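Local atomic coordinates of gamma-glutamyltranspeptidase (Streptomyces lincolnensis, PDB entry 6J3A), a protein that belongs to the gamma-glutamyltranspeptidase family of the N-terminal nucleophile (Ntn) hydrolase clan and is related to LmbA, its own reaction remaining to be defined. Residues A81-A85 against T244-D249; V215-G219 against L250-S254. All blocks are in the same frame, centred on the assembly; numbering follows the deposited sequence.

Contact 1 of 2, residues A81-A85 against T244-D249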
ATOM      1  N   ALA A  81     -10.846 -23.549  28.745  1.00 33.71           N
ATOM      2  CA  ALA A  81     -10.087 -24.666  29.293  1.00 33.07           C
ATOM      3  C   ALA A  81     -10.892 -25.967  29.192  1.00 33.07           C
ATOM      4  O   ALA A  81     -12.131 -25.944  29.282  1.00 31.25           O
ATOM      5  CB  ALA A  81      -9.715 -24.395  30.739  1.00 33.57           C
ATOM      6  N   PRO A  82     -10.196 -27.107  28.987  1.00 33.13           N
ATOM      7  CA  PRO A  82     -10.957 -28.361  28.966  1.00 32.82           C
ATOM      8  C   PRO A  82     -11.522 -28.734  30.338  1.00 32.34           C
ATOM      9  O   PRO A  82     -10.999 -28.306  31.375  1.00 31.67           O
ATOM     10  CB  PRO A  82      -9.936 -29.403  28.477  1.00 32.73           C
ATOM     11  CG  PRO A  82      -8.828 -28.624  27.849  1.00 33.03           C
ATOM     12  CD  PRO A  82      -8.808 -27.284  28.519  1.00 32.68           C
ATOM     13  N   ALA A  83     -12.580 -29.537  30.316  1.00 31.70           N
ATOM     14  CA  ALA A  83     -13.238 -30.052  31.516  1.00 30.80           C
ATOM     15  C   ALA A  83     -12.269 -30.637  32.569  1.00 31.78           C
ATOM     16  O   ALA A  83     -12.509 -30.499  33.776  1.00 32.85           O
ATOM     17  CB  ALA A  83     -14.288 -31.081  31.118  1.00 29.71           C
ATOM     18  N   GLY A  84     -11.181 -31.267  32.113  1.00 31.83           N
ATOM     19  CA  GLY A  84     -10.146 -31.834  33.010  1.00 31.37           C
ATOM     20  C   GLY A  84      -8.936 -30.952  33.341  1.00 30.84           C
ATOM     21  O   GLY A  84      -7.948 -31.427  33.922  1.00 28.60           O
ATOM     22  N   ALA A  85      -9.014 -29.671  32.995  1.00 30.70           N
ATOM     23  CA  ALA A  85      -7.868 -28.777  33.104  1.00 31.38           C
ATOM     24  C   ALA A  85      -7.931 -28.003  34.397  1.00 31.48           C
ATOM     25  O   ALA A  85      -8.236 -26.812  34.394  1.00 32.53           O
ATOM     26  CB  ALA A  85      -7.823 -27.829  31.919  1.00 32.05           C
ATOM     27  N   THR A 244      -5.439 -32.688  28.504  1.00 33.99           N
ATOM     28  CA  THR A 244      -6.678 -33.191  29.108  1.00 33.66           C
ATOM     29  C   THR A 244      -7.873 -32.996  28.190  1.00 33.62           C
ATOM     30  O   THR A 244      -8.966 -33.458  28.505  1.00 34.00           O
ATOM     31  CB  THR A 244      -7.004 -32.478  30.436  1.00 34.03           C
ATOM     32  OG1 THR A 244      -7.263 -31.086  30.196  1.00 34.28           O
ATOM     33  CG2 THR A 244      -5.860 -32.616  31.429  1.00 34.08           C
ATOM     34  N   LEU A 245      -7.666 -32.283  27.082  1.00 33.28           N
ATOM     35  CA  LEU A 245      -8.684 -32.083  26.054  1.00 33.70           C
ATOM     36  C   LEU A 245      -9.320 -33.405  25.602  1.00 33.08           C
ATOM     37  O   LEU A 245      -8.634 -34.422  25.473  1.00 34.17           O
ATOM     38  CB  LEU A 245      -8.067 -31.355  24.854  1.00 34.38           C
ATOM     39  CG  LEU A 245      -9.060 -30.828  23.806  1.00 35.51           C
ATOM     40  CD1 LEU A 245      -9.638 -29.481  24.214  1.00 35.64           C
ATOM     41  CD2 LEU A 245      -8.403 -30.720  22.436  1.00 35.89           C
ATOM     42  N   THR A 246     -10.632 -33.371  25.370  1.00 31.96           N
ATOM     43  CA  THR A 246     -11.419 -34.562  25.022  1.00 31.15           C
ATOM     44  C   THR A 246     -12.397 -34.257  23.900  1.00 30.05           C
ATOM     45  O   THR A 246     -12.677 -33.100  23.604  1.00 30.06           O
ATOM     46  CB  THR A 246     -12.272 -35.065  26.212  1.00 31.49           C
ATOM     47  OG1 THR A 246     -13.451 -34.255  26.339  1.00 32.29           O
ATOM     48  CG2 THR A 246     -11.492 -35.044  27.536  1.00 30.86           C
ATOM     49  N   ALA A 247     -12.955 -35.318  23.329  1.00 30.07           N
ATOM     50  CA  ALA A 247     -13.971 -35.228  22.269  1.00 30.16           C
ATOM     51  C   ALA A 247     -15.155 -34.360  22.665  1.00 30.93           C
ATOM     52  O   ALA A 247     -15.592 -33.520  21.887  1.00 31.28           O
ATOM     53  CB  ALA A 247     -14.466 -36.618  21.903  1.00 29.95           C
ATOM     54  N   ALA A 248     -15.661 -34.578  23.879  1.00 31.24           N
ATOM     55  CA  ALA A 248     -16.781 -33.794  24.433  1.00 31.61           C
ATOM     56  C   ALA A 248     -16.495 -32.308  24.695  1.00 32.91           C
ATOM     57  O   ALA A 248     -17.422 -31.498  24.612  1.00 33.88           O
ATOM     58  CB  ALA A 248     -17.292 -34.437  25.715  1.00 30.74           C
ATOM     59  N   ASP A 249     -15.256 -31.947  25.051  1.00 32.51           N
ATOM     60  CA  ASP A 249     -14.886 -30.522  25.180  1.00 32.18           C
ATOM     61  C   ASP A 249     -15.166 -29.799  23.865  1.00 33.66           C
ATOM     62  O   ASP A 249     -15.738 -28.700  23.847  1.00 34.14           O
ATOM     63  CB  ASP A 249     -13.397 -30.319  25.499  1.00 31.11           C
ATOM     64  CG  ASP A 249     -13.015 -30.748  26.902  1.00 29.86           C
ATOM     65  OD1 ASP A 249     -13.605 -30.252  27.878  1.00 29.20           O
ATOM     66  OD2 ASP A 249     -12.087 -31.561  27.043  1.00 30.18           O
TER
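Asp249 reaches out of the first turn of helix 247-252 and grips the tight turn at 81-85 by its backbone. Its OD1 accepts from Ala83 N at 2.7 Å in an almost perfectly straight bond, 179° at the hydrogen. The N-H comes in on the syn side of the carboxylate but 27° out of its plane. The same aspartate faces back to its own chain with the other oxygen: OD2 takes Thr246 N on its anti lone pair, at 2.9 Å. In return Thr246 OG1 accepts from Asp249 N at 3.2 Å, which completes a capping box. With CG anti to the carbonyl carbon and beside the backbone N (chi1 -70°), Asp249 turns its carboxylate back over the start of the helix, where bonds to both oxygens restrain its rotation. A helix N-terminus and two backbone N-H groups around it would be expected to favour the charged form.

Pro82 fills the angle between this carboxylate and the 244-245 backbone. Its CB lies 3.4 Å from Asp249 OD2, while CG meets Leu245 CD1 at 3.8 Å, the two side chains crossing at about a right angle. Thr244 crosses Pro82 in the same steep way. Its first torsion sets the hydroxyl between the backbone N and carbonyl carbon, and from there Thr244 OG1 sits 3.6 Å from Pro82 CB; the methyl Thr244 CG2 rests 3.5 Å from Gly84 O. Beyond the pair, Leu460 packs on Pro82 and Val108 on Leu245.

Residues 82-85 form a type I beta turn, closed by Ala85 N to Pro82 O. The contact is thus a helix N-terminal capping box whose aspartate also binds a neighbouring beta turn, joining helix 247-252 to the loop that leads into helix 87-92.

Contact 2 of 2, residues V215-G219 against L250-S254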
ATOM      1  N   VAL A 215     -18.242 -30.568  11.456  1.00 42.79           N
ATOM      2  CA  VAL A 215     -17.031 -31.257  11.003  1.00 42.47           C
ATOM      3  C   VAL A 215     -15.823 -30.872  11.866  1.00 40.38           C
ATOM      4  O   VAL A 215     -15.030 -31.735  12.244  1.00 40.99           O
ATOM      5  CB  VAL A 215     -16.759 -30.984   9.513  1.00 43.32           C
ATOM      6  CG1 VAL A 215     -15.390 -31.503   9.091  1.00 43.50           C
ATOM      7  CG2 VAL A 215     -17.839 -31.647   8.672  1.00 44.70           C
ATOM      8  N   TRP A 216     -15.694 -29.587  12.176  1.00 37.58           N
ATOM      9  CA  TRP A 216     -14.665 -29.129  13.106  1.00 36.37           C
ATOM     10  C   TRP A 216     -14.880 -29.701  14.508  1.00 38.34           C
ATOM     11  O   TRP A 216     -13.926 -30.073  15.191  1.00 37.98           O
ATOM     12  CB  TRP A 216     -14.623 -27.597  13.188  1.00 33.67           C
ATOM     13  CG  TRP A 216     -13.502 -27.125  14.068  1.00 31.55           C
ATOM     14  CD1 TRP A 216     -13.504 -27.069  15.432  1.00 31.40           C
ATOM     15  CD2 TRP A 216     -12.198 -26.704  13.654  1.00 29.89           C
ATOM     16  NE1 TRP A 216     -12.290 -26.629  15.893  1.00 31.06           N
ATOM     17  CE2 TRP A 216     -11.470 -26.390  14.822  1.00 29.99           C
ATOM     18  CE3 TRP A 216     -11.580 -26.544  12.413  1.00 29.68           C
ATOM     19  CZ2 TRP A 216     -10.150 -25.928  14.786  1.00 29.54           C
ATOM     20  CZ3 TRP A 216     -10.260 -26.086  12.378  1.00 29.72           C
ATOM     21  CH2 TRP A 216      -9.562 -25.784  13.564  1.00 28.95           C
ATOM     22  N   ARG A 217     -16.142 -29.764  14.912  1.00 40.89           N
ATOM     23  CA  ARG A 217     -16.537 -30.056  16.290  1.00 43.68           C
ATOM     24  C   ARG A 217     -16.603 -31.526  16.674  1.00 42.77           C
ATOM     25  O   ARG A 217     -16.204 -31.900  17.778  1.00 41.16           O
ATOM     26  CB  ARG A 217     -17.929 -29.482  16.525  1.00 47.90           C
ATOM     27  CG  ARG A 217     -18.097 -28.859  17.879  1.00 51.13           C
ATOM     28  CD  ARG A 217     -18.646 -27.468  17.737  1.00 53.95           C
ATOM     29  NE  ARG A 217     -20.039 -27.493  17.302  1.00 56.23           N
ATOM     30  CZ  ARG A 217     -21.059 -26.948  17.961  1.00 59.66           C
ATOM     31  NH1 ARG A 217     -22.279 -27.040  17.450  1.00 62.19           N
ATOM     32  NH2 ARG A 217     -20.884 -26.304  19.117  1.00 60.04           N
ATOM     33  N   THR A 218     -17.184 -32.320  15.779  1.00 42.36           N
ATOM     34  CA  THR A 218     -17.377 -33.760  15.976  1.00 41.31           C
ATOM     35  C   THR A 218     -16.786 -34.644  14.878  1.00 40.83           C
ATOM     36  O   THR A 218     -16.718 -35.859  15.057  1.00 41.22           O
ATOM     37  CB  THR A 218     -18.879 -34.091  16.080  1.00 41.36           C
ATOM     38  OG1 THR A 218     -19.544 -33.712  14.867  1.00 39.10           O
ATOM     39  CG2 THR A 218     -19.509 -33.363  17.268  1.00 42.18           C
ATOM     40  N   GLY A 219     -16.353 -34.044  13.766  1.00 40.29           N
ATOM     41  CA  GLY A 219     -15.919 -34.782  12.574  1.00 38.78           C
ATOM     42  C   GLY A 219     -14.433 -35.097  12.550  1.00 36.87           C
ATOM     43  O   GLY A 219     -13.774 -35.159  13.591  1.00 34.78           O
ATOM     44  N   LEU A 250     -14.729 -30.423  22.769  1.00 34.97           N
ATOM     45  CA  LEU A 250     -14.940 -29.883  21.422  1.00 35.17           C
ATOM     46  C   LEU A 250     -16.394 -29.893  21.036  1.00 34.49           C
ATOM     47  O   LEU A 250     -16.897 -28.882  20.585  1.00 35.57           O
ATOM     48  CB  LEU A 250     -14.145 -30.656  20.371  1.00 35.44           C
ATOM     49  CG  LEU A 250     -12.628 -30.676  20.565  1.00 35.94           C
ATOM     50  CD1 LEU A 250     -11.989 -31.328  19.353  1.00 37.24           C
ATOM     51  CD2 LEU A 250     -12.019 -29.304  20.790  1.00 35.33           C
ATOM     52  N   ALA A 251     -17.064 -31.023  21.240  1.00 34.78           N
ATOM     53  CA  ALA A 251     -18.482 -31.183  20.881  1.00 35.26           C
ATOM     54  C   ALA A 251     -19.413 -30.149  21.559  1.00 35.36           C
ATOM     55  O   ALA A 251     -20.402 -29.704  20.968  1.00 34.55           O
ATOM     56  CB  ALA A 251     -18.941 -32.608  21.182  1.00 34.39           C
ATOM     57  N   GLY A 252     -19.077 -29.763  22.787  1.00 35.90           N
ATOM     58  CA  GLY A 252     -19.901 -28.841  23.577  1.00 36.23           C
ATOM     59  C   GLY A 252     -19.715 -27.347  23.335  1.00 36.19           C
ATOM     60  O   GLY A 252     -20.604 -26.556  23.664  1.00 35.88           O
ATOM     61  N   TRP A 253     -18.577 -26.952  22.763  1.00 35.18           N
ATOM     62  CA  TRP A 253     -18.204 -25.530  22.696  1.00 34.09           C
ATOM     63  C   TRP A 253     -18.598 -24.880  21.381  1.00 32.67           C
ATOM     64  O   TRP A 253     -18.359 -25.416  20.311  1.00 33.77           O
ATOM     65  CB  TRP A 253     -16.701 -25.315  22.954  1.00 34.24           C
ATOM     66  CG  TRP A 253     -16.349 -23.848  23.061  1.00 34.57           C
ATOM     67  CD1 TRP A 253     -16.315 -23.090  24.193  1.00 34.80           C
ATOM     68  CD2 TRP A 253     -16.033 -22.967  21.980  1.00 34.58           C
ATOM     69  NE1 TRP A 253     -15.984 -21.792  23.887  1.00 34.78           N
ATOM     70  CE2 TRP A 253     -15.809 -21.687  22.534  1.00 34.91           C
ATOM     71  CE3 TRP A 253     -15.913 -23.136  20.596  1.00 34.32           C
ATOM     72  CZ2 TRP A 253     -15.466 -20.582  21.753  1.00 34.72           C
ATOM     73  CZ3 TRP A 253     -15.582 -22.041  19.819  1.00 34.56           C
ATOM     74  CH2 TRP A 253     -15.360 -20.776  20.401  1.00 34.72           C
ATOM     75  N   SER A 254     -19.180 -23.695  21.489  1.00 32.86           N
ATOM     76  CA  SER A 254     -19.511 -22.843  20.360  1.00 32.63           C
ATOM     77  C   SER A 254     -19.019 -21.451  20.676  1.00 33.32           C
ATOM     78  O   SER A 254     -18.912 -21.059  21.843  1.00 34.18           O
ATOM     79  CB  SER A 254     -21.025 -22.772  20.154  1.00 32.24           C
ATOM     80  OG  SER A 254     -21.539 -23.999  19.682  1.00 32.65           O
TER
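Two helix C-terminal ends meet here, that of helix 205-217 against that of helix 247-252 and the chain leaving it, with the long side chain of Arg217 laid along the second. The backbones come together at Arg217 and Ala251, whose CA atoms are 5.1 Å apart. From that point the arginine runs along the helix end. Arg217 CG is only 3.0 Å from Leu250 O, a tight approach for a carbon, and Arg217 CD is 3.3 Å from Trp253 O; with chi1 and chi2 both well away from staggered values, the side chain looks strained.

Bends at chi2 (128°) and chi3 (71°) bring the guanidinium round to Trp253, where Arg217 NH2 donates to Trp253 O at 2.9 Å. The acceptor is near the guanidinium plane, yet the donor stands well above the carbonyl plane, 63° out of it, and misses the lone-pair direction. Ala251 O lies over one face of the group, offset toward the rim. The hydroxyl of Ser254 is close to the same nitrogen, obliquely placed. NH1 makes a salt bridge with Glu214, one turn back on its own helix and the main partner of the charge.

Leu250 CB packs against the backbone carbonyl of the arginine, 3.5 Å from Arg217 O, and Leu250 also packs on Ala222 and Val226 of helix 220-229. Thr218 CG2 meets Ala251 CB at 4.0 Å, while Thr218 OG1 bonds back to Glu214 O. This is a surface helix-end to helix-end junction, in which an arginine bonds a carbonyl just beyond the neighbouring helix's C-terminus.

Overall arrangement
Helix 247-252 links the two contacts: contact 1 uses its N-terminal end and contact 2 its C-terminal end, with centres about 12 Å apart. They touch directly through packing of Leu245 CD1 on Leu250 CD2 at 4.2 Å, and Val108 lies against both leucines. One short helix is therefore held to the 81-85 turn at its start and to the end of helix 205-217 at its finish, just before strand 256-265 begins. The segments of the two contacts alternate along the chain. Both contacts lie on the same side of the chain's centre, about 24 Å and 23 Å from it, measured centre to centre.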